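Local structure of nucleoporin nup120 (Schizosaccharomyces pombe, 4GQ2) at residues S652-Q655 against R656-F660. The protein serves as a structural component of the nuclear pore complex, whose nucleoporins can also dock transiently associated nuclear transport factors. Sequence-based numbering, arbitrary orientation.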
loop_
_atom_site.group_PDB
_atom_site.type_symbol
_atom_site.label_atom_id
_atom_site.label_comp_id
_atom_site.label_asym_id
_atom_site.label_seq_id
_atom_site.Cartn_x
_atom_site.Cartn_y
_atom_site.Cartn_z
ATOM N N SER A 652 27.445 -4.211 17.655
ATOM C CA SER A 652 27.599 -5.566 17.115
ATOM C C SER A 652 26.262 -6.249 16.848
ATOM O O SER A 652 26.086 -6.889 15.804
ATOM C CB SER A 652 28.443 -6.437 18.053
ATOM O OG SER A 652 29.766 -5.941 18.143
ATOM N N LEU A 653 25.331 -6.127 17.796
ATOM C CA LEU A 653 23.992 -6.682 17.610
ATOM C C LEU A 653 23.272 -6.032 16.420
ATOM O O LEU A 653 22.685 -6.737 15.598
ATOM C CB LEU A 653 23.159 -6.578 18.890
ATOM C CG LEU A 653 21.801 -7.296 18.879
ATOM C CD1 LEU A 653 21.907 -8.720 18.360
ATOM C CD2 LEU A 653 21.173 -7.289 20.259
ATOM N N ILE A 654 23.352 -4.702 16.315
ATOM C CA ILE A 654 22.807 -3.976 15.163
ATOM C C ILE A 654 23.452 -4.456 13.866
ATOM O O ILE A 654 22.791 -4.530 12.831
ATOM C CB ILE A 654 22.926 -2.441 15.325
ATOM C CG1 ILE A 654 21.879 -1.940 16.315
ATOM C CG2 ILE A 654 22.743 -1.714 13.995
ATOM C CD1 ILE A 654 22.259 -0.651 17.009
ATOM N N GLN A 655 24.736 -4.796 13.926
ATOM C CA GLN A 655 25.414 -5.361 12.765
ATOM C C GLN A 655 24.840 -6.733 12.412
ATOM O O GLN A 655 24.617 -7.020 11.242
ATOM C CB GLN A 655 26.930 -5.427 12.973
ATOM C CG GLN A 655 27.656 -4.095 12.817
ATOM C CD GLN A 655 27.629 -3.552 11.396
ATOM O OE1 GLN A 655 27.139 -2.445 11.151
ATOM N NE2 GLN A 655 28.159 -4.328 10.451
ATOM N N ARG A 656 24.581 -7.562 13.422
ATOM C CA ARG A 656 23.985 -8.886 13.201
ATOM C C ARG A 656 22.610 -8.805 12.545
ATOM O O ARG A 656 22.316 -9.563 11.621
ATOM C CB ARG A 656 23.856 -9.671 14.513
ATOM C CG ARG A 656 25.087 -10.458 14.916
ATOM C CD ARG A 656 24.742 -11.891 15.298
ATOM N NE ARG A 656 23.933 -11.985 16.512
ATOM C CZ ARG A 656 23.179 -13.035 16.836
ATOM N NH1 ARG A 656 23.114 -14.093 16.035
ATOM N NH2 ARG A 656 22.480 -13.025 17.963
ATOM N N LEU A 657 21.777 -7.888 13.037
ATOM C CA LEU A 657 20.379 -7.791 12.618
ATOM C C LEU A 657 20.243 -7.391 11.157
ATOM O O LEU A 657 19.373 -7.898 10.449
ATOM C CB LEU A 657 19.605 -6.823 13.521
ATOM C CG LEU A 657 19.423 -7.246 14.983
ATOM C CD1 LEU A 657 18.991 -6.078 15.857
ATOM C CD2 LEU A 657 18.447 -8.406 15.118
ATOM N N ARG A 658 21.128 -6.508 10.705
ATOM C CA ARG A 658 21.099 -6.008 9.331
ATOM C C ARG A 658 21.982 -6.814 8.383
ATOM O O ARG A 658 22.041 -6.521 7.184
ATOM C CB ARG A 658 21.497 -4.528 9.289
ATOM C CG ARG A 658 22.923 -4.244 9.734
ATOM C CD ARG A 658 23.135 -2.762 9.988
ATOM N NE ARG A 658 23.013 -2.000 8.755
ATOM C CZ ARG A 658 22.983 -0.675 8.687
ATOM N NH1 ARG A 658 23.073 0.056 9.797
ATOM N NH2 ARG A 658 22.859 -0.082 7.503
ATOM N N SER A 659 22.670 -7.819 8.922
ATOM C CA SER A 659 23.567 -8.664 8.131
ATOM C C SER A 659 22.783 -9.660 7.301
ATOM O O SER A 659 22.020 -10.456 7.845
ATOM C CB SER A 659 24.536 -9.419 9.040
ATOM O OG SER A 659 25.520 -8.550 9.567
ATOM N N PHE A 660 22.971 -9.607 5.985
ATOM C CA PHE A 660 22.310 -10.538 5.067
ATOM C C PHE A 660 23.217 -10.979 3.928
ATOM O O PHE A 660 23.953 -10.165 3.355
ATOM C CB PHE A 660 21.032 -9.918 4.493
ATOM C CG PHE A 660 20.001 -9.605 5.533
ATOM C CD1 PHE A 660 19.219 -10.616 6.078
ATOM C CD2 PHE A 660 19.827 -8.301 5.986
ATOM C CE1 PHE A 660 18.275 -10.332 7.055
ATOM C CE2 PHE A 660 18.883 -8.009 6.955
ATOM C CZ PHE A 660 18.105 -9.026 7.492
#
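Arg656, Leu657 and Arg658 hydrogen-bond through their backbone N-H groups to the carbonyls of Ser652, Leu653 and Ile654, the i to i+4 ladder toward the C-terminal end of helix 646-658. Arg656 N lies 2.9 Å from Ser652 O. Leu657 N is 3.0 Å from Leu653 O, with an N-H...O angle of 153°. The third rung, Arg658 N to Ile654 O, is weak at 3.3 Å. Near the end of the helix OG of Ser659 turns back toward Gln655 O, but the modelled 2.4 Å is too short to take at face value and this bond is doubtful. Ser659 N bonds to Arg656 O, closing a turn of i to i+3 spacing.

Side chains three and four residues apart also meet. Leu653 CG packs on Leu657 CD1 at 4.3 Å, and methyl CD1 of Leu653 approaches the Arg656 guanidinium obliquely. CG of Arg658 sits between its own N and carbonyl carbon (chi1 64°), which runs the start of the aliphatic chain alongside Ile654 O and brings CD to 4.2 Å from Ile654 CG2.

The Arg658 guanidinium continues to a salt bridge with Asp728 and a hydrogen bond to Phe803 O, tying this helix end to helices 719-739 and 790-803. Leu653 and Leu657 pack on Phe552 of helix 548-553, Arg656 NH2 bonds weakly to Tyr575 OH of helix 571-585, and Ile654 rests on Phe696 of helix 672-703.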